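Local coordinates for protein cephalosporin hydroxylase CMCI (PDB 2BM8) that probably acts in the hydroxylation and methylation steps of cephamycin biosynthesis in Streptomyces clavuligerus, using a Rossmann-like fold related to O-methyltransferases, at residues B[155-160]-B[181-186]; B[188-193]-B[224-229]; B[84-89]-B[113-118]. The protein carries 3 engineered substitutions. All coordinates share one frame; numbering follows the deposited sequence.

Interaction 1. Residues B[155-160]-B[181-186]. Engineered in segment 155-160: Asn-160 (natural residue Asp).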
loop_
_atom_site.group_PDB
_atom_site.type_symbol
_atom_site.label_atom_id
_atom_site.label_comp_id
_atom_site.label_asym_id
_atom_site.label_seq_id
_atom_site.Cartn_x
_atom_site.Cartn_y
_atom_site.Cartn_z
ATOM N N LEU B 155 14.904 27.207 -26.500
ATOM C CA LEU B 155 15.915 26.197 -26.274
ATOM C C LEU B 155 15.627 25.398 -25.019
ATOM O O LEU B 155 15.299 25.957 -23.979
ATOM C CB LEU B 155 17.257 26.891 -26.154
ATOM C CG LEU B 155 18.504 26.027 -26.013
ATOM C CD1 LEU B 155 19.602 26.544 -26.977
ATOM C CD2 LEU B 155 19.005 26.023 -24.573
ATOM N N ILE B 156 15.728 24.081 -25.123
ATOM C CA ILE B 156 15.638 23.211 -23.957
ATOM C C ILE B 156 17.008 22.563 -23.742
ATOM O O ILE B 156 17.514 21.878 -24.618
ATOM C CB ILE B 156 14.572 22.123 -24.166
ATOM C CG1 ILE B 156 13.212 22.751 -24.453
ATOM C CG2 ILE B 156 14.511 21.187 -22.946
ATOM C CD1 ILE B 156 12.157 21.736 -24.845
ATOM N N PHE B 157 17.588 22.796 -22.571
ATOM C CA PHE B 157 18.858 22.211 -22.168
ATOM C C PHE B 157 18.565 21.120 -21.140
ATOM O O PHE B 157 17.973 21.390 -20.104
ATOM C CB PHE B 157 19.751 23.297 -21.562
ATOM C CG PHE B 157 21.150 22.842 -21.260
ATOM C CD1 PHE B 157 22.220 23.277 -22.040
ATOM C CD2 PHE B 157 21.404 21.969 -20.203
ATOM C CE1 PHE B 157 23.513 22.857 -21.771
ATOM C CE2 PHE B 157 22.696 21.534 -19.933
ATOM C CZ PHE B 157 23.754 21.977 -20.716
ATOM N N ILE B 158 18.987 19.895 -21.417
ATOM C CA ILE B 158 18.665 18.750 -20.562
ATOM C C ILE B 158 19.944 18.110 -20.037
ATOM O O ILE B 158 20.766 17.624 -20.806
ATOM C CB ILE B 158 17.827 17.699 -21.323
ATOM C CG1 ILE B 158 16.633 18.373 -21.998
ATOM C CG2 ILE B 158 17.339 16.598 -20.366
ATOM C CD1 ILE B 158 15.818 17.458 -22.839
ATOM N N ASP B 159 20.106 18.145 -18.719
ATOM C CA ASP B 159 21.186 17.442 -18.050
ATOM C C ASP B 159 20.832 15.979 -17.738
ATOM O O ASP B 159 19.928 15.714 -16.961
ATOM C CB ASP B 159 21.524 18.151 -16.747
ATOM C CG ASP B 159 22.548 17.403 -15.949
ATOM O OD1 ASP B 159 22.354 17.250 -14.709
ATOM O OD2 ASP B 159 23.565 16.921 -16.508
ATOM N N ASN B 160 21.551 15.047 -18.363
ATOM C CA ASN B 160 21.533 13.618 -18.002
ATOM C C ASN B 160 22.905 13.136 -17.498
ATOM O O ASN B 160 23.087 11.961 -17.256
ATOM C CB ASN B 160 21.088 12.755 -19.195
ATOM C CG ASN B 160 19.573 12.741 -19.384
ATOM O OD1 ASN B 160 18.830 12.207 -18.544
ATOM N ND2 ASN B 160 19.103 13.325 -20.488
ATOM N N ASP B 181 13.353 29.736 -22.031
ATOM C CA ASP B 181 14.186 28.543 -22.247
ATOM C C ASP B 181 14.209 27.643 -21.022
ATOM O O ASP B 181 14.150 28.117 -19.906
ATOM C CB ASP B 181 15.625 28.928 -22.610
ATOM C CG ASP B 181 15.738 29.575 -23.990
ATOM O OD1 ASP B 181 14.749 29.578 -24.753
ATOM O OD2 ASP B 181 16.792 30.104 -24.397
ATOM N N TYR B 182 14.285 26.341 -21.237
ATOM C CA TYR B 182 14.236 25.390 -20.146
ATOM C C TYR B 182 15.633 24.890 -19.788
ATOM O O TYR B 182 16.480 24.718 -20.650
ATOM C CB TYR B 182 13.325 24.226 -20.523
ATOM C CG TYR B 182 11.854 24.523 -20.312
ATOM C CD1 TYR B 182 11.097 25.149 -21.291
ATOM C CD2 TYR B 182 11.225 24.190 -19.123
ATOM C CE1 TYR B 182 9.750 25.422 -21.088
ATOM C CE2 TYR B 182 9.884 24.461 -18.921
ATOM C CZ TYR B 182 9.156 25.071 -19.902
ATOM O OH TYR B 182 7.831 25.345 -19.680
ATOM N N PHE B 183 15.891 24.729 -18.501
ATOM C CA PHE B 183 17.051 23.999 -18.033
ATOM C C PHE B 183 16.498 22.895 -17.162
ATOM O O PHE B 183 15.878 23.180 -16.149
ATOM C CB PHE B 183 18.015 24.886 -17.239
ATOM C CG PHE B 183 19.342 24.212 -16.920
ATOM C CD1 PHE B 183 20.482 24.506 -17.651
ATOM C CD2 PHE B 183 19.445 23.282 -15.889
ATOM C CE1 PHE B 183 21.701 23.896 -17.352
ATOM C CE2 PHE B 183 20.670 22.671 -15.595
ATOM C CZ PHE B 183 21.789 22.984 -16.330
ATOM N N ILE B 184 16.733 21.646 -17.569
ATOM C CA ILE B 184 16.110 20.485 -16.954
ATOM C C ILE B 184 17.136 19.491 -16.415
ATOM O O ILE B 184 18.060 19.085 -17.123
ATOM C CB ILE B 184 15.191 19.791 -17.973
ATOM C CG1 ILE B 184 13.956 20.663 -18.212
ATOM C CG2 ILE B 184 14.763 18.421 -17.472
ATOM C CD1 ILE B 184 13.205 20.339 -19.461
ATOM N N ILE B 185 16.958 19.085 -15.163
ATOM C CA ILE B 185 17.814 18.067 -14.569
ATOM C C ILE B 185 16.976 16.845 -14.308
ATOM O O ILE B 185 16.102 16.858 -13.460
ATOM C CB ILE B 185 18.456 18.589 -13.273
ATOM C CG1 ILE B 185 19.445 19.702 -13.597
ATOM C CG2 ILE B 185 19.186 17.464 -12.555
ATOM C CD1 ILE B 185 19.683 20.664 -12.485
ATOM N N GLU B 186 17.232 15.782 -15.050
ATOM C CA GLU B 186 16.457 14.559 -14.888
ATOM C C GLU B 186 17.036 13.751 -13.729
ATOM O O GLU B 186 18.227 13.833 -13.472
ATOM C CB GLU B 186 16.456 13.755 -16.189
ATOM C CG GLU B 186 15.834 14.491 -17.383
ATOM C CD GLU B 186 15.496 13.576 -18.562
ATOM O OE1 GLU B 186 15.800 12.374 -18.480
ATOM O OE2 GLU B 186 14.946 14.068 -19.583
#
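Strands 155-159 and 182-185 run parallel, their axes 4.7 Å apart, the usual spacing of hydrogen-bonded strands. The backbone bonds alternate in direction: Phe-157 N gives a nearly straight bond to Tyr-182 O at 2.9 Å, and Ile-184 N answers to Phe-157 O at 2.8 Å. The tightest packing lies beside them, between two phenylalanines. In both, CG stands anti to the backbone N (chi1 -173° for Phe-157, -171° for Phe-183), so the rings point the same way and lie side by side with planes 6° apart. They are offset, with little of one ring over the other, CD2 of Phe-157 meeting CE1 of Phe-183 at 3.5 Å. On the other face the beta-branched Ile-156, which suits an extended backbone, brings CG2 to 3.8 Å from Ile-184 CD1.

Toward the C-terminal ends the pairing loosens. The bond from Glu-186 N to Asp-159 O is weak at 3.3 Å, and Asn-160, an engineered residue replacing the natural Asp, is partly exposed. Its OD1 lies 3.0 Å from Glu-186 OE1, yet both are acceptors and do not bond; Lys-65 and Tyr-73 satisfy the Glu-186 carboxylate, while Asn-160 ND2 turns to Glu-87. Helix 67-80 covers the face of Ile-156, Ile-158 and Ile-184, helix 165-175 covers the phenylalanine face, and strand 84-88 flanks 155-159 in the sheet.

Interaction 2. Residues B[188-193]-B[224-229]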
loop_
_atom_site.group_PDB
_atom_site.type_symbol
_atom_site.label_atom_id
_atom_site.label_comp_id
_atom_site.label_asym_id
_atom_site.label_seq_id
_atom_site.Cartn_x
_atom_site.Cartn_y
_atom_site.Cartn_z
ATOM N N MET B 188 18.233 13.312 -10.878
ATOM C CA MET B 188 19.194 13.501 -9.800
ATOM C C MET B 188 18.773 14.433 -8.663
ATOM O O MET B 188 19.232 14.245 -7.534
ATOM C CB MET B 188 20.552 13.952 -10.358
ATOM C CG MET B 188 21.721 13.710 -9.384
ATOM S SD MET B 188 21.889 11.976 -8.769
ATOM C CE MET B 188 23.164 11.323 -9.879
ATOM N N ILE B 189 17.904 15.410 -8.931
ATOM C CA ILE B 189 17.604 16.421 -7.909
ATOM C C ILE B 189 17.036 15.854 -6.608
ATOM O O ILE B 189 17.457 16.258 -5.546
ATOM C CB ILE B 189 16.746 17.577 -8.473
ATOM C CG1 ILE B 189 17.691 18.652 -9.008
ATOM C CG2 ILE B 189 15.830 18.179 -7.409
ATOM C CD1 ILE B 189 17.051 19.732 -9.790
ATOM N N PRO B 190 16.081 14.946 -6.663
ATOM C CA PRO B 190 15.594 14.290 -5.446
ATOM C C PRO B 190 16.662 13.573 -4.629
ATOM O O PRO B 190 16.543 13.586 -3.413
ATOM C CB PRO B 190 14.573 13.289 -5.986
ATOM C CG PRO B 190 14.068 13.967 -7.200
ATOM C CD PRO B 190 15.333 14.499 -7.845
ATOM N N TYR B 191 17.665 12.974 -5.271
ATOM C CA TYR B 191 18.773 12.329 -4.550
ATOM C C TYR B 191 19.732 13.341 -3.888
ATOM O O TYR B 191 20.171 13.137 -2.776
ATOM C CB TYR B 191 19.541 11.358 -5.471
ATOM C CG TYR B 191 18.695 10.200 -5.972
ATOM C CD1 TYR B 191 17.923 10.325 -7.119
ATOM C CD2 TYR B 191 18.658 8.986 -5.291
ATOM C CE1 TYR B 191 17.128 9.284 -7.584
ATOM C CE2 TYR B 191 17.878 7.926 -5.748
ATOM C CZ TYR B 191 17.115 8.085 -6.899
ATOM O OH TYR B 191 16.340 7.048 -7.366
ATOM N N TRP B 192 20.054 14.427 -4.578
ATOM C CA TRP B 192 20.854 15.491 -3.992
ATOM C C TRP B 192 20.163 16.120 -2.773
ATOM O O TRP B 192 20.829 16.493 -1.830
ATOM C CB TRP B 192 21.155 16.589 -5.017
ATOM C CG TRP B 192 22.166 16.224 -6.047
ATOM C CD1 TRP B 192 23.148 15.289 -5.939
ATOM C CD2 TRP B 192 22.305 16.802 -7.347
ATOM N NE1 TRP B 192 23.883 15.240 -7.098
ATOM C CE2 TRP B 192 23.388 16.162 -7.980
ATOM C CE3 TRP B 192 21.618 17.797 -8.048
ATOM C CZ2 TRP B 192 23.801 16.477 -9.283
ATOM C CZ3 TRP B 192 22.036 18.119 -9.351
ATOM C CH2 TRP B 192 23.120 17.459 -9.946
ATOM N N TYR B 193 18.840 16.233 -2.801
ATOM C CA TYR B 193 18.098 16.781 -1.678
ATOM C C TYR B 193 18.051 15.801 -0.505
ATOM O O TYR B 193 17.998 16.212 0.660
ATOM C CB TYR B 193 16.671 17.148 -2.089
ATOM C CG TYR B 193 15.877 17.761 -0.965
ATOM C CD1 TYR B 193 16.332 18.898 -0.310
ATOM C CD2 TYR B 193 14.676 17.208 -0.545
ATOM C CE1 TYR B 193 15.599 19.478 0.737
ATOM C CE2 TYR B 193 13.931 17.791 0.505
ATOM C CZ TYR B 193 14.405 18.920 1.135
ATOM O OH TYR B 193 13.697 19.495 2.166
ATOM N N LEU B 224 11.351 13.463 -14.144
ATOM C CA LEU B 224 11.503 14.908 -14.165
ATOM C C LEU B 224 11.143 15.577 -12.840
ATOM O O LEU B 224 11.280 16.777 -12.711
ATOM C CB LEU B 224 10.617 15.485 -15.251
ATOM C CG LEU B 224 10.913 15.013 -16.657
ATOM C CD1 LEU B 224 9.827 15.511 -17.583
ATOM C CD2 LEU B 224 12.288 15.499 -17.079
ATOM N N ASP B 225 10.666 14.783 -11.885
ATOM C CA ASP B 225 10.263 15.211 -10.548
ATOM C C ASP B 225 11.088 16.371 -10.044
ATOM O O ASP B 225 12.302 16.240 -9.877
ATOM C CB ASP B 225 10.454 14.026 -9.578
ATOM C CG ASP B 225 9.767 14.226 -8.240
ATOM O OD1 ASP B 225 9.211 15.294 -7.951
ATOM O OD2 ASP B 225 9.738 13.334 -7.388
ATOM N N ARG B 226 10.418 17.499 -9.809
ATOM C CA ARG B 226 11.011 18.678 -9.170
ATOM C C ARG B 226 12.307 19.187 -9.832
ATOM O O ARG B 226 13.127 19.810 -9.158
ATOM C CB ARG B 226 11.263 18.386 -7.685
ATOM C CG ARG B 226 10.011 18.211 -6.831
ATOM C CD ARG B 226 10.299 17.650 -5.431
ATOM N NE ARG B 226 10.550 16.206 -5.478
ATOM C CZ ARG B 226 11.071 15.482 -4.491
ATOM N NH1 ARG B 226 11.432 16.034 -3.344
ATOM N NH2 ARG B 226 11.250 14.180 -4.661
ATOM N N GLY B 227 12.466 18.952 -11.139
ATOM C CA GLY B 227 13.706 19.254 -11.855
ATOM C C GLY B 227 13.551 20.067 -13.132
ATOM O O GLY B 227 14.525 20.267 -13.859
ATOM N N VAL B 228 12.339 20.559 -13.397
ATOM C CA VAL B 228 12.043 21.288 -14.620
ATOM C C VAL B 228 12.119 22.776 -14.315
ATOM O O VAL B 228 11.243 23.320 -13.645
ATOM C CB VAL B 228 10.631 20.936 -15.157
ATOM C CG1 VAL B 228 10.311 21.726 -16.435
ATOM C CG2 VAL B 228 10.504 19.441 -15.408
ATOM N N LEU B 229 13.185 23.427 -14.776
ATOM C CA LEU B 229 13.374 24.854 -14.534
ATOM C C LEU B 229 13.299 25.637 -15.829
ATOM O O LEU B 229 13.608 25.112 -16.884
ATOM C CB LEU B 229 14.728 25.105 -13.876
ATOM C CG LEU B 229 15.147 24.110 -12.804
ATOM C CD1 LEU B 229 16.508 24.494 -12.274
ATOM C CD2 LEU B 229 14.113 24.061 -11.683
#
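The backbone of 224-227 folds into a type II beta turn, closed by Gly-227 N bonding to Leu-224 O at 2.9 Å, and the chain then enters strand 228-231. Facing this turn is the helical backbone of Ile-189 to Tyr-193, in which Ile-189 comes closest to Gly-227, with the two CA atoms 6.2 Å apart. Arg-226 takes the third position of the turn with a positive phi of 53°, a conformation that is more often left to glycine or asparagine.

Both branches of Ile-189 touch the turn: CG2 meets the carbonyl oxygen of Arg-226 at 3.6 Å, and CD1 packs on CA of Gly-227 at 4.0 Å. Pro-190, well placed early in a helix because its nitrogen has no hydrogen to give, crosses Arg-226 obliquely, its CB lying 3.7 Å from NH2. The guanidinium is held by its own neighbour in sequence. NE bonds to Asp-225 OD1 at 3.0 Å and NH2 to OD2 at 3.2 Å, a side-on salt bridge that lies in the guanidinium plane but meets the carboxylate from above its plane.

Trp-41 of the second subunit donates from NE1 to Arg-226 O and sets its ring edge-to-face with Tyr-193. Between helix and turn, then, contact is by van der Waals packing; the charges pair chiefly with each other, Arg-46 of the second subunit adding a long, weak ion pair to Asp-225. With the Arg-226 carbonyl bonded by Trp-41, the corner is probably steadied in part by the neighbouring subunit.

Interaction 3. Residues B[84-89]-B[113-118]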
loop_
_atom_site.group_PDB
_atom_site.type_symbol
_atom_site.label_atom_id
_atom_site.label_comp_id
_atom_site.label_asym_id
_atom_site.label_seq_id
_atom_site.Cartn_x
_atom_site.Cartn_y
_atom_site.Cartn_z
ATOM N N THR B 84 15.955 24.534 -30.626
ATOM C CA THR B 84 17.146 23.778 -30.245
ATOM C C THR B 84 16.898 22.938 -28.994
ATOM O O THR B 84 16.467 23.456 -27.981
ATOM C CB THR B 84 18.350 24.722 -29.972
ATOM O OG1 THR B 84 18.530 25.656 -31.046
ATOM C CG2 THR B 84 19.664 23.934 -29.934
ATOM N N ILE B 85 17.179 21.644 -29.068
ATOM C CA ILE B 85 17.187 20.801 -27.886
ATOM C C ILE B 85 18.578 20.217 -27.675
ATOM O O ILE B 85 19.116 19.579 -28.566
ATOM C CB ILE B 85 16.153 19.694 -28.035
ATOM C CG1 ILE B 85 14.747 20.307 -28.025
ATOM C CG2 ILE B 85 16.302 18.667 -26.914
ATOM C CD1 ILE B 85 13.690 19.364 -28.501
ATOM N N VAL B 86 19.142 20.455 -26.492
ATOM C CA VAL B 86 20.460 19.975 -26.100
ATOM C C VAL B 86 20.371 18.870 -25.039
ATOM O O VAL B 86 19.732 19.053 -24.009
ATOM C CB VAL B 86 21.280 21.108 -25.482
ATOM C CG1 VAL B 86 22.662 20.612 -25.088
ATOM C CG2 VAL B 86 21.394 22.301 -26.440
ATOM N N GLU B 87 21.026 17.736 -25.296
ATOM C CA GLU B 87 21.166 16.653 -24.320
ATOM C C GLU B 87 22.605 16.583 -23.866
ATOM O O GLU B 87 23.466 16.293 -24.669
ATOM C CB GLU B 87 20.822 15.301 -24.954
ATOM C CG GLU B 87 19.380 14.875 -24.771
ATOM C CD GLU B 87 19.091 14.356 -23.377
ATOM O OE1 GLU B 87 19.915 14.600 -22.466
ATOM O OE2 GLU B 87 18.044 13.692 -23.205
ATOM N N LEU B 88 22.857 16.851 -22.592
ATOM C CA LEU B 88 24.145 16.572 -21.942
ATOM C C LEU B 88 24.026 15.159 -21.372
ATOM O O LEU B 88 23.189 14.924 -20.504
ATOM C CB LEU B 88 24.386 17.573 -20.802
ATOM C CG LEU B 88 25.776 18.090 -20.416
ATOM C CD1 LEU B 88 25.748 18.512 -18.968
ATOM C CD2 LEU B 88 26.939 17.106 -20.668
ATOM N N GLY B 89 24.846 14.227 -21.859
ATOM C CA GLY B 89 24.676 12.807 -21.586
ATOM C C GLY B 89 23.883 12.131 -22.696
ATOM O O GLY B 89 22.677 12.313 -22.778
ATOM N N ILE B 113 20.965 18.444 -30.324
ATOM C CA ILE B 113 22.394 18.329 -30.055
ATOM C C ILE B 113 22.650 17.402 -28.853
ATOM O O ILE B 113 22.044 17.561 -27.799
ATOM C CB ILE B 113 23.019 19.741 -29.806
ATOM C CG1 ILE B 113 23.085 20.536 -31.117
ATOM C CG2 ILE B 113 24.433 19.622 -29.220
ATOM C CD1 ILE B 113 23.245 22.017 -30.935
ATOM N N GLY B 114 23.552 16.441 -29.025
ATOM C CA GLY B 114 23.944 15.543 -27.959
ATOM C C GLY B 114 25.408 15.710 -27.645
ATOM O O GLY B 114 26.246 15.599 -28.538
ATOM N N ILE B 115 25.708 15.966 -26.377
ATOM C CA ILE B 115 27.062 16.167 -25.879
ATOM C C ILE B 115 27.393 15.028 -24.928
ATOM O O ILE B 115 26.627 14.788 -24.008
ATOM C CB ILE B 115 27.144 17.489 -25.082
ATOM C CG1 ILE B 115 26.539 18.641 -25.869
ATOM C CG2 ILE B 115 28.573 17.816 -24.703
ATOM C CD1 ILE B 115 26.686 20.001 -25.174
ATOM N N ASP B 116 28.520 14.343 -25.126
ATOM C CA ASP B 116 29.011 13.372 -24.133
ATOM C C ASP B 116 30.532 13.246 -24.144
ATOM O O ASP B 116 31.183 13.494 -25.158
ATOM C CB ASP B 116 28.372 11.969 -24.319
ATOM C CG ASP B 116 28.260 11.175 -22.987
ATOM O OD1 ASP B 116 29.295 10.911 -22.324
ATOM O OD2 ASP B 116 27.172 10.761 -22.520
ATOM N N ARG B 117 31.089 12.860 -22.997
ATOM C CA ARG B 117 32.507 12.501 -22.902
ATOM C C ARG B 117 32.861 11.340 -23.842
ATOM O O ARG B 117 33.911 11.344 -24.492
ATOM C CB ARG B 117 32.843 12.117 -21.460
ATOM C CG ARG B 117 34.326 12.127 -21.140
ATOM C CD ARG B 117 34.626 12.091 -19.644
ATOM N NE ARG B 117 35.939 12.667 -19.353
ATOM C CZ ARG B 117 36.224 13.476 -18.321
ATOM N NH1 ARG B 117 35.286 13.833 -17.433
ATOM N NH2 ARG B 117 37.468 13.936 -18.175
ATOM N N ASP B 118 31.945 10.376 -23.912
ATOM C CA ASP B 118 32.115 9.124 -24.627
ATOM C C ASP B 118 30.876 8.893 -25.536
ATOM O O ASP B 118 29.769 8.653 -25.046
ATOM C CB ASP B 118 32.270 8.026 -23.562
ATOM C CG ASP B 118 32.314 6.623 -24.134
ATOM O OD1 ASP B 118 32.586 6.454 -25.341
ATOM O OD2 ASP B 118 32.098 5.615 -23.420
#
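Where strand 84-88 pairs with strand 111-116, Ile-115 runs along the neighbouring strand. Its CB rises beside the backbone there, 3.9 Å from Glu-87 O. At this point the chain forks: CG1, beside the backbone N (chi1 -50°) and so anti to the carbonyl carbon, stays 4.0 Å from the same Glu-87 O, while CG2, anti to the backbone N, leans toward CD2 of Leu-88. Beyond CG1 the chain is extended, and the tip CD1 crosses to Val-86 CG1 at 4.1 Å. Its path thus spans Val-86 to Leu-88, the two residues on the same face of the sheet. Ile-113 repeats the pattern two residues earlier on that face, its CD1 coming to 4.2 Å from Thr-84 CG2. Beta-branched side chains suit such buried parallel strands, both in backbone preference and in filling the face.

Beneath them the backbone bonds are short and nearly straight: Glu-87 N reaches Ile-113 O at 2.7 Å, Ile-115 N returns to Glu-87 O, and Gly-89 N closes the series on Ile-115 O at 2.8 Å. Gly-89 has a positive phi of 95°, backbone geometry that calls for glycine, and its CA lies 3.4 Å from Asp-116 OD2, an oxygen bonded to Val-90 N. The other oxygen, OD1, accepts from Asp-118 N in an Asx turn. Joined by helix 94-106, the strands form a beta-alpha-beta unit; a glycine loop after its first strand and an acidic residue ending its second are hallmarks of Rossmann-like methyltransferases, consistent with an S-adenosylmethionine-type cofactor site, although this is an apo structure.

Overall arrangement
All three contacts reach one mixed sheet, in which 111-116, 84-88, 155-159, 182-185 and 228-231 are successive strands; interaction 2 does so through the last. Interaction 3 adjoins interaction 1, with centres about 10 Å apart, because strands 84-88 and 155-159 are neighbours: Asn-160 N lies 2.7 Å from Leu-88 O, a probable hydrogen bond. On the other flank, strand 182-185 meets 228-231 antiparallel, Phe-183 N standing 2.8 Å from Leu-229 O, and this ties interaction 1 to interaction 2, centres about 12 Å apart. Interactions 2 and 3 do not touch. Gly-89, Asp-116 and the engineered Asn-160 all lie at C-terminal strand ends, where Rossmann-like enzymes generally place their active sites.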